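Local coordinates for Cas13d (uncultured Ruminococcus sp, PDB 6IV9), which binds CRISPR RNA and, as an RNA-guided HEPN-domain CRISPR effector, probably processes that RNA and cleaves target RNA, at residues V741-Y745 against Y848-H853; Y838-I842 against Y854-C859; V890-N894 against N906-E910. The protein carries 2 engineered substitutions. All coordinates share one frame; numbering follows the deposited sequence.

Interaction 1. Residues V741-Y745 against Y848-H853. With nucleotides of chain B.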
loop_
_atom_site.group_PDB
_atom_site.type_symbol
_atom_site.label_atom_id
_atom_site.label_comp_id
_atom_site.label_asym_id
_atom_site.label_seq_id
_atom_site.Cartn_x
_atom_site.Cartn_y
_atom_site.Cartn_z
ATOM N N VAL A 741 -5.845 -4.769 9.027
ATOM C CA VAL A 741 -5.459 -5.647 10.166
ATOM C C VAL A 741 -5.149 -7.038 9.611
ATOM O O VAL A 741 -4.179 -7.625 9.981
ATOM C CB VAL A 741 -6.581 -5.761 11.208
ATOM C CG1 VAL A 741 -6.292 -6.867 12.192
ATOM C CG2 VAL A 741 -6.852 -4.452 11.914
ATOM N N ASN A 742 -5.968 -7.501 8.682
ATOM C CA ASN A 742 -5.792 -8.855 8.106
ATOM C C ASN A 742 -4.437 -8.963 7.412
ATOM O O ASN A 742 -3.811 -9.984 7.503
ATOM C CB ASN A 742 -6.887 -9.223 7.118
ATOM C CG ASN A 742 -6.822 -10.697 6.789
ATOM O OD1 ASN A 742 -7.137 -11.524 7.622
ATOM N ND2 ASN A 742 -6.367 -11.020 5.600
ATOM N N ALA A 743 -4.004 -7.880 6.786
ATOM C CA ALA A 743 -2.738 -7.839 6.030
ATOM C C ALA A 743 -1.559 -8.197 6.944
ATOM O O ALA A 743 -0.654 -8.844 6.487
ATOM C CB ALA A 743 -2.576 -6.477 5.426
ATOM N N ARG A 744 -1.599 -7.796 8.209
ATOM C CA ARG A 744 -0.483 -8.087 9.144
ATOM C C ARG A 744 -0.342 -9.601 9.310
ATOM O O ARG A 744 0.752 -10.064 9.457
ATOM C CB ARG A 744 -0.734 -7.415 10.495
ATOM C CG ARG A 744 -0.752 -5.902 10.437
ATOM C CD ARG A 744 0.654 -5.398 10.259
ATOM N NE ARG A 744 1.425 -5.553 11.462
ATOM C CZ ARG A 744 1.214 -4.874 12.571
ATOM N NH1 ARG A 744 0.401 -3.845 12.574
ATOM N NH2 ARG A 744 1.831 -5.214 13.676
ATOM N N TYR A 745 -1.472 -10.290 9.397
ATOM C CA TYR A 745 -1.548 -11.763 9.543
ATOM C C TYR A 745 -1.089 -12.457 8.259
ATOM O O TYR A 745 -0.463 -13.486 8.314
ATOM C CB TYR A 745 -2.879 -12.172 10.172
ATOM C CG TYR A 745 -3.012 -11.567 11.536
ATOM C CD1 TYR A 745 -3.539 -10.306 11.697
ATOM C CD2 TYR A 745 -2.515 -12.210 12.648
ATOM C CE1 TYR A 745 -3.613 -9.712 12.937
ATOM C CE2 TYR A 745 -2.577 -11.631 13.896
ATOM C CZ TYR A 745 -3.122 -10.372 14.042
ATOM O OH TYR A 745 -3.168 -9.783 15.263
ATOM N N TYR A 848 -10.041 -1.839 16.199
ATOM C CA TYR A 848 -10.094 -2.707 15.003
ATOM C C TYR A 848 -9.505 -4.066 15.375
ATOM O O TYR A 848 -9.984 -5.079 14.947
ATOM C CB TYR A 848 -9.417 -2.020 13.825
ATOM C CG TYR A 848 -10.225 -0.875 13.288
ATOM C CD1 TYR A 848 -11.488 -1.083 12.781
ATOM C CD2 TYR A 848 -9.742 0.412 13.315
ATOM C CE1 TYR A 848 -12.249 -0.044 12.293
ATOM C CE2 TYR A 848 -10.484 1.465 12.821
ATOM C CZ TYR A 848 -11.740 1.236 12.303
ATOM O OH TYR A 848 -12.463 2.271 11.823
ATOM N N PHE A 849 -8.465 -4.039 16.191
ATOM C CA PHE A 849 -7.809 -5.298 16.602
ATOM C C PHE A 849 -8.820 -6.173 17.348
ATOM O O PHE A 849 -8.924 -7.324 17.026
ATOM C CB PHE A 849 -6.636 -4.975 17.523
ATOM C CG PHE A 849 -5.858 -6.162 18.022
ATOM C CD1 PHE A 849 -6.239 -6.829 19.168
ATOM C CD2 PHE A 849 -4.723 -6.600 17.371
ATOM C CE1 PHE A 849 -5.514 -7.909 19.632
ATOM C CE2 PHE A 849 -4.005 -7.687 17.832
ATOM C CZ PHE A 849 -4.404 -8.336 18.963
ATOM N N SER A 850 -9.554 -5.605 18.294
ATOM C CA SER A 850 -10.545 -6.428 19.034
ATOM C C SER A 850 -11.686 -6.896 18.127
ATOM O O SER A 850 -12.173 -7.970 18.335
ATOM C CB SER A 850 -11.015 -5.828 20.322
ATOM O OG SER A 850 -11.474 -4.536 20.113
ATOM N N ILE A 851 -12.119 -6.069 17.188
ATOM C CA ILE A 851 -13.198 -6.530 16.278
ATOM C C ILE A 851 -12.676 -7.703 15.458
ATOM O O ILE A 851 -13.327 -8.687 15.379
ATOM C CB ILE A 851 -13.648 -5.401 15.344
ATOM C CG1 ILE A 851 -14.270 -4.243 16.115
ATOM C CG2 ILE A 851 -14.570 -5.936 14.272
ATOM C CD1 ILE A 851 -14.524 -3.034 15.275
ATOM N N TYR A 852 -11.483 -7.559 14.910
ATOM C CA TYR A 852 -10.941 -8.603 14.019
ATOM C C TYR A 852 -10.800 -9.927 14.766
ATOM O O TYR A 852 -11.221 -10.930 14.272
ATOM C CB TYR A 852 -9.557 -8.147 13.564
ATOM C CG TYR A 852 -8.820 -9.134 12.706
ATOM C CD1 TYR A 852 -8.959 -9.130 11.335
ATOM C CD2 TYR A 852 -7.965 -10.056 13.257
ATOM C CE1 TYR A 852 -8.287 -10.031 10.536
ATOM C CE2 TYR A 852 -7.287 -10.966 12.476
ATOM C CZ TYR A 852 -7.449 -10.959 11.111
ATOM O OH TYR A 852 -6.768 -11.846 10.360
ATOM N N HIS A 853 -10.204 -9.887 15.943
ATOM C CA HIS A 853 -9.995 -11.126 16.732
ATOM C C HIS A 853 -11.331 -11.735 17.185
ATOM O O HIS A 853 -11.438 -12.941 17.199
ATOM C CB HIS A 853 -8.910 -10.914 17.779
ATOM C CG HIS A 853 -7.564 -10.883 17.151
ATOM N ND1 HIS A 853 -7.022 -11.967 16.540
ATOM C CD2 HIS A 853 -6.683 -9.885 16.982
ATOM C CE1 HIS A 853 -5.858 -11.649 16.055
ATOM N NE2 HIS A 853 -5.637 -10.391 16.298
ATOM P P A B 27 6.372 -7.961 10.161
ATOM O OP1 A B 27 5.224 -8.927 10.184
ATOM O OP2 A B 27 7.622 -8.419 9.556
ATOM O "O5'" A B 27 6.119 -6.633 9.361
ATOM C "C5'" A B 27 4.882 -5.937 9.625
ATOM C "C4'" A B 27 4.806 -4.731 8.770
ATOM O "O4'" A B 27 3.566 -4.060 8.991
ATOM C "C3'" A B 27 5.865 -3.672 9.078
ATOM O "O3'" A B 27 6.853 -3.641 8.068
ATOM C "C2'" A B 27 5.091 -2.339 9.057
ATOM O "O2'" A B 27 5.700 -1.379 8.205
ATOM C "C1'" A B 27 3.709 -2.770 8.539
ATOM N N9 A B 27 2.611 -1.967 9.050
ATOM C C8 A B 27 1.674 -1.351 8.260
ATOM N N7 A B 27 0.837 -0.602 8.923
ATOM C C5 A B 27 1.234 -0.746 10.248
ATOM C C6 A B 27 0.726 -0.224 11.451
ATOM N N6 A B 27 -0.321 0.606 11.512
ATOM N N1 A B 27 1.373 -0.541 12.599
ATOM C C2 A B 27 2.417 -1.373 12.530
ATOM N N3 A B 27 2.946 -1.972 11.468
ATOM C C4 A B 27 2.312 -1.601 10.342
#
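Helix 713-760 meets the start of helix 848-861 through Val741, Asn742 and Tyr745 on one side and Phe849, Tyr852 and His853 on the other. The two short axes stay 11.1 Å apart and cross at -66°, a spacing wide enough that side chains, mostly aromatic, make the contact. The Tyr852 ring has Val741 CG1 over one face, 3.7 Å from the ring centroid, as a CH-pi contact. Tyr745 lies on that same side; its ring plane is nearly parallel to that of Tyr852, but the ring is slid so far aside that the two barely overlap, with centroids 5.2 Å apart. Because CG of Tyr852 is anti to the backbone N (chi1 177°), the ring reaches across to helix 713-760, and its OH donates to Asn742 OD1 at 2.8 Å. That donor is tilted 27° from the carbonyl plane.

Such an aromatic cluster, buried between helices, belongs to the all-helical C-terminal part of the protein, probably the second HEPN domain; Tyr745, Tyr852 and His853 also touch helix 816-827. His853 NE2 donates almost exactly in its ring plane to Tyr745 OH at 2.7 Å. The same hydroxyl is bonded to Leu907 O, and with the histidine N-H as donor it is probably the phenol proton that goes to this carbonyl, so the buried oxygen is gripped twice. Phe849 CE2 lies 3.4 Å from Tyr745 OH, and His853 CD2 sits over the Phe849 ring centre. On the RNA side, Arg744, whose NH1 is bonded to Phe913 O, turns one guanidinium face to A27 of chain B, with NH1 3.2 Å from base atom C2.

Interaction 2. Residues Y838-I842 against Y854-C859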
loop_
_atom_site.group_PDB
_atom_site.type_symbol
_atom_site.label_atom_id
_atom_site.label_comp_id
_atom_site.label_asym_id
_atom_site.label_seq_id
_atom_site.Cartn_x
_atom_site.Cartn_y
_atom_site.Cartn_z
ATOM N N TYR A 838 -20.995 -11.836 12.726
ATOM C CA TYR A 838 -20.609 -11.817 14.161
ATOM C C TYR A 838 -20.368 -10.434 14.758
ATOM O O TYR A 838 -20.371 -10.330 15.953
ATOM C CB TYR A 838 -19.334 -12.632 14.352
ATOM C CG TYR A 838 -19.445 -14.031 13.823
ATOM C CD1 TYR A 838 -20.316 -14.930 14.405
ATOM C CD2 TYR A 838 -18.715 -14.445 12.731
ATOM C CE1 TYR A 838 -20.453 -16.214 13.924
ATOM C CE2 TYR A 838 -18.833 -15.729 12.239
ATOM C CZ TYR A 838 -19.707 -16.615 12.839
ATOM O OH TYR A 838 -19.849 -17.876 12.379
ATOM N N ILE A 839 -20.228 -9.386 13.953
ATOM C CA ILE A 839 -19.879 -8.062 14.543
ATOM C C ILE A 839 -20.963 -7.607 15.519
ATOM O O ILE A 839 -20.621 -6.950 16.462
ATOM C CB ILE A 839 -19.553 -7.003 13.485
ATOM C CG1 ILE A 839 -18.779 -5.836 14.092
ATOM C CG2 ILE A 839 -20.798 -6.537 12.760
ATOM C CD1 ILE A 839 -18.120 -4.971 13.068
ATOM N N GLY A 840 -22.208 -7.990 15.269
ATOM C CA GLY A 840 -23.362 -7.619 16.101
ATOM C C GLY A 840 -23.288 -8.186 17.503
ATOM O O GLY A 840 -23.944 -7.628 18.370
ATOM N N ASP A 841 -22.519 -9.259 17.705
ATOM C CA ASP A 841 -22.409 -9.936 19.023
ATOM C C ASP A 841 -21.362 -9.294 19.936
ATOM O O ASP A 841 -21.274 -9.724 21.051
ATOM C CB ASP A 841 -22.128 -11.427 18.850
ATOM C CG ASP A 841 -23.294 -12.171 18.240
ATOM O OD1 ASP A 841 -24.384 -11.617 18.239
ATOM O OD2 ASP A 841 -23.096 -13.277 17.753
ATOM N N ILE A 842 -20.593 -8.321 19.466
ATOM C CA ILE A 842 -19.532 -7.703 20.306
ATOM C C ILE A 842 -20.177 -6.747 21.309
ATOM O O ILE A 842 -20.876 -5.845 20.885
ATOM C CB ILE A 842 -18.487 -6.977 19.436
ATOM C CG1 ILE A 842 -17.822 -7.901 18.425
ATOM C CG2 ILE A 842 -17.445 -6.279 20.281
ATOM C CD1 ILE A 842 -16.853 -7.182 17.538
ATOM N N TYR A 854 -12.297 -10.914 17.564
ATOM C CA TYR A 854 -13.578 -11.524 17.977
ATOM C C TYR A 854 -14.209 -12.261 16.792
ATOM O O TYR A 854 -14.572 -13.392 16.917
ATOM C CB TYR A 854 -14.540 -10.479 18.538
ATOM C CG TYR A 854 -15.871 -11.103 18.847
ATOM C CD1 TYR A 854 -16.046 -11.844 19.996
ATOM C CD2 TYR A 854 -16.925 -11.030 17.956
ATOM C CE1 TYR A 854 -17.244 -12.470 20.268
ATOM C CE2 TYR A 854 -18.131 -11.651 18.210
ATOM C CZ TYR A 854 -18.288 -12.373 19.373
ATOM O OH TYR A 854 -19.458 -12.995 19.634
ATOM N N VAL A 855 -14.285 -11.610 15.645
ATOM C CA VAL A 855 -14.887 -12.246 14.445
ATOM C C VAL A 855 -14.055 -13.467 14.066
ATOM O O VAL A 855 -14.616 -14.489 13.784
ATOM C CB VAL A 855 -14.994 -11.248 13.277
ATOM C CG1 VAL A 855 -15.479 -11.911 12.010
ATOM C CG2 VAL A 855 -15.849 -10.052 13.631
ATOM N N MET A 856 -12.740 -13.345 14.118
ATOM C CA MET A 856 -11.873 -14.483 13.737
ATOM C C MET A 856 -12.137 -15.665 14.671
ATOM O O MET A 856 -12.253 -16.750 14.185
ATOM C CB MET A 856 -10.398 -14.096 13.847
ATOM C CG MET A 856 -9.467 -15.230 13.533
ATOM S SD MET A 856 -9.483 -15.776 11.828
ATOM C CE MET A 856 -8.534 -14.467 11.066
ATOM N N GLN A 857 -12.216 -15.420 15.969
ATOM C CA GLN A 857 -12.448 -16.502 16.958
ATOM C C GLN A 857 -13.817 -17.146 16.718
ATOM O O GLN A 857 -13.925 -18.332 16.843
ATOM C CB GLN A 857 -12.193 -15.974 18.366
ATOM C CG GLN A 857 -10.727 -15.675 18.602
ATOM C CD GLN A 857 -10.390 -15.021 19.912
ATOM O OE1 GLN A 857 -11.203 -14.948 20.815
ATOM N NE2 GLN A 857 -9.169 -14.542 20.014
ATOM N N ARG A 858 -14.826 -16.352 16.398
ATOM C CA ARG A 858 -16.158 -16.924 16.100
ATOM C C ARG A 858 -16.065 -17.808 14.855
ATOM O O ARG A 858 -16.668 -18.844 14.841
ATOM C CB ARG A 858 -17.186 -15.809 15.930
ATOM C CG ARG A 858 -17.545 -15.113 17.230
ATOM C CD ARG A 858 -18.265 -16.016 18.210
ATOM N NE ARG A 858 -19.394 -16.675 17.599
ATOM C CZ ARG A 858 -20.608 -16.172 17.537
ATOM N NH1 ARG A 858 -20.871 -14.985 18.042
ATOM N NH2 ARG A 858 -21.567 -16.851 16.958
ATOM N N CYS A 859 -15.337 -17.364 13.835
ATOM C CA CYS A 859 -15.186 -18.164 12.603
ATOM C C CYS A 859 -14.435 -19.459 12.913
ATOM O O CYS A 859 -14.784 -20.471 12.368
ATOM C CB CYS A 859 -14.397 -17.407 11.544
ATOM S SG CYS A 859 -15.215 -15.939 10.873
#
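The Tyr838 ring lies beneath the folded side chain of Arg858: Arg858 CB sits over the ring centre, 3.6 Å from the centroid, as a CH-pi contact. Bends at chi2 and chi3 carry the arginine chain back across the ring, so that Tyr838 CD1 comes under a face of the guanidinium, with Arg858 NH2 3.3 Å from Tyr838 CE1. The two planes are 60° apart, so this is not a flat stack. Around the same ring, Val855 CG1 lies at an edge and Cys859 SG approaches obliquely, 3.9 Å from Tyr838 CE2. Tyr838 is thus a knob in a hole formed by Tyr854, Val855, Arg858 and Cys859, and through it the end of helix 835-838 packs on helix 848-861, with the following turn alongside.

The carboxylate of Asp841 is nearly coplanar with the guanidinium, at 1°. Its OD2 uses the anti lone pair to receive Arg858 NH1 at 2.8 Å, a salt bridge. NH1 also donates to Tyr854 OH at 2.9 Å, likewise in the guanidinium plane, and these bonds, with Tyr838 against a face, probably hold its rotation. The chi1 of Tyr854, 175°, swings its ring out to the turn, where Ile842 CG1 presses obliquely, 3.3 Å from Tyr854 CD2.

Interaction 3. Residues V890-N894 against N906-E910. With nucleotides of chain B.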
loop_
_atom_site.group_PDB
_atom_site.type_symbol
_atom_site.label_atom_id
_atom_site.label_comp_id
_atom_site.label_asym_id
_atom_site.label_seq_id
_atom_site.Cartn_x
_atom_site.Cartn_y
_atom_site.Cartn_z
ATOM N N VAL A 890 -5.800 -15.632 21.159
ATOM C CA VAL A 890 -4.977 -14.940 20.129
ATOM C C VAL A 890 -3.551 -15.486 20.224
ATOM O O VAL A 890 -3.003 -15.836 19.226
ATOM C CB VAL A 890 -4.988 -13.415 20.356
ATOM C CG1 VAL A 890 -4.032 -12.707 19.425
ATOM C CG2 VAL A 890 -6.374 -12.825 20.239
ATOM N N LYS A 891 -3.013 -15.584 21.432
ATOM C CA LYS A 891 -1.629 -16.082 21.621
ATOM C C LYS A 891 -1.501 -17.523 21.127
ATOM O O LYS A 891 -0.519 -17.830 20.516
ATOM C CB LYS A 891 -1.218 -15.922 23.082
ATOM C CG LYS A 891 -1.363 -14.511 23.612
ATOM C CD LYS A 891 -0.492 -14.211 24.782
ATOM C CE LYS A 891 -0.971 -14.849 26.063
ATOM N NZ LYS A 891 0.041 -14.768 27.141
ATOM N N ALA A 892 -2.480 -18.367 21.423
ATOM C CA ALA A 892 -2.440 -19.769 20.970
ATOM C C ALA A 892 -2.484 -19.814 19.443
ATOM O O ALA A 892 -1.695 -20.507 18.846
ATOM C CB ALA A 892 -3.616 -20.491 21.555
ATOM N N LEU A 893 -3.379 -19.043 18.849
ATOM C CA LEU A 893 -3.530 -19.013 17.375
ATOM C C LEU A 893 -2.252 -18.495 16.702
ATOM O O LEU A 893 -1.941 -18.952 15.646
ATOM C CB LEU A 893 -4.752 -18.175 17.022
ATOM C CG LEU A 893 -6.086 -18.849 17.309
ATOM C CD1 LEU A 893 -7.232 -17.883 17.109
ATOM C CD2 LEU A 893 -6.262 -20.095 16.466
ATOM N N ASN A 894 -1.566 -17.562 17.345
ATOM C CA ASN A 894 -0.346 -16.902 16.817
ATOM C C ASN A 894 0.917 -17.691 17.165
ATOM O O ASN A 894 1.959 -17.320 16.710
ATOM C CB ASN A 894 -0.205 -15.496 17.388
ATOM C CG ASN A 894 -1.116 -14.488 16.731
ATOM O OD1 ASN A 894 -1.640 -14.734 15.666
ATOM N ND2 ASN A 894 -1.265 -13.342 17.354
ATOM N N ASN A 906 3.795 -8.403 18.647
ATOM C CA ASN A 906 3.042 -7.304 18.003
ATOM C C ASN A 906 1.673 -7.804 17.542
ATOM O O ASN A 906 0.741 -7.052 17.633
ATOM C CB ASN A 906 3.824 -6.637 16.878
ATOM C CG ASN A 906 5.029 -5.859 17.349
ATOM O OD1 ASN A 906 5.254 -5.712 18.531
ATOM N ND2 ASN A 906 5.801 -5.364 16.409
ATOM N N LEU A 907 1.600 -9.033 17.054
ATOM C CA LEU A 907 0.342 -9.595 16.515
ATOM C C LEU A 907 -0.545 -10.175 17.626
ATOM O O LEU A 907 -1.677 -10.455 17.330
ATOM C CB LEU A 907 0.695 -10.682 15.499
ATOM C CG LEU A 907 1.362 -10.216 14.208
ATOM C CD1 LEU A 907 1.448 -11.334 13.194
ATOM C CD2 LEU A 907 0.646 -9.028 13.616
ATOM N N SER A 908 -0.008 -10.367 18.830
ATOM C CA SER A 908 -0.759 -11.007 19.941
ATOM C C SER A 908 -1.216 -10.015 21.010
ATOM O O SER A 908 -2.167 -10.320 21.685
ATOM C CB SER A 908 0.065 -12.084 20.586
ATOM O OG SER A 908 0.410 -13.089 19.678
ATOM N N ILE A 909 -0.537 -8.892 21.155
ATOM C CA ILE A 909 -0.864 -7.913 22.223
ATOM C C ILE A 909 -1.422 -6.644 21.592
ATOM O O ILE A 909 -0.686 -5.947 20.951
ATOM C CB ILE A 909 0.401 -7.669 23.054
ATOM C CG1 ILE A 909 0.933 -9.006 23.564
ATOM C CG2 ILE A 909 0.136 -6.687 24.172
ATOM C CD1 ILE A 909 2.308 -8.953 24.097
ATOM N N GLU A 910 -2.651 -6.303 21.938
ATOM C CA GLU A 910 -3.369 -5.186 21.286
ATOM C C GLU A 910 -2.573 -3.884 21.416
ATOM O O GLU A 910 -2.514 -3.166 20.453
ATOM C CB GLU A 910 -4.759 -5.087 21.906
ATOM C CG GLU A 910 -5.579 -3.907 21.458
ATOM C CD GLU A 910 -7.037 -4.009 21.874
ATOM O OE1 GLU A 910 -7.404 -4.946 22.608
ATOM O OE2 GLU A 910 -7.803 -3.161 21.465
ATOM P P A B 26 11.680 -8.613 10.676
ATOM O OP1 A B 26 11.227 -9.980 10.353
ATOM O OP2 A B 26 12.028 -7.598 9.664
ATOM O "O5'" A B 26 10.521 -7.912 11.519
ATOM C "C5'" A B 26 9.701 -8.622 12.428
ATOM C "C4'" A B 26 8.682 -7.698 13.036
ATOM O "O4'" A B 26 9.399 -6.684 13.778
ATOM C "C3'" A B 26 7.815 -6.846 12.105
ATOM O "O3'" A B 26 6.613 -7.535 11.679
ATOM C "C2'" A B 26 7.454 -5.630 12.978
ATOM O "O2'" A B 26 6.105 -5.669 13.503
ATOM C "C1'" A B 26 8.490 -5.681 14.116
ATOM N N9 A B 26 9.232 -4.429 14.269
ATOM C C8 A B 26 10.198 -3.925 13.436
ATOM N N7 A B 26 10.579 -2.711 13.744
ATOM C C5 A B 26 9.852 -2.416 14.888
ATOM C C6 A B 26 9.777 -1.272 15.687
ATOM N N6 A B 26 10.552 -0.197 15.518
ATOM N N1 A B 26 8.874 -1.266 16.694
ATOM C C2 A B 26 8.136 -2.360 16.890
ATOM N N3 A B 26 8.072 -3.472 16.162
ATOM C C4 A B 26 9.011 -3.465 15.213
#
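Asn894, which follows helix 887-893, bonds to Leu907 and Ser908 of helix 901-908, joining two of the last helices of the chain. The polar links all start from Asn894 ND2. One runs in the amide plane to Ser908 OG, 2.9 Å long and fairly straight at 166°. The other, to Leu907 O, is also 2.9 Å but bent to 126° and weak. The rest of this polar network lies outside: Ser908 OG is bonded to Phe904 O one turn earlier, and Asn894 OD1 to Tyr822 OH, which ties the amide to helix 816-827 and is consistent with this flip of the amide, OD1 accepting from a hydroxyl and ND2 donating. Replacing Asn894 by an alanine is likely to leave Ser908 OG and Tyr822 OH each without this partner.

Apolar contact is modest. Val890 CG1 lies 3.7 Å from Ser908 CA, and Lys891 CG runs past Ser908 CB at 4.1 Å before its amine end turns away.

The RNA is met from the other side of helix 901-908, where Asn906 ND2 donates to both A26 of chain B N3, at 3.0 Å, and its O2', at 2.9 Å.

How the interactions relate
From the N terminus, 741-745 on the long helix 713-760 comes first, and interaction 1 closes a mostly helical excursion of about a hundred residues that includes helix 816-827. Residues 838-842 fall within that excursion while their partner 854-859 lies beyond it, so interaction 2, a short closure, crosses interaction 1 on the shared helix 848-861; Ile851 packs against Ile839 and Ile842 there. Interaction 3 follows in series, closing another short loop between helices 887-893 and 901-908. It is nevertheless adjacent in space: Glu910 CB packs on Phe849 of interaction 1, and Val890 CG2 on Gln857 of the 854-859 segment, so the last helices lie against helix 848-861.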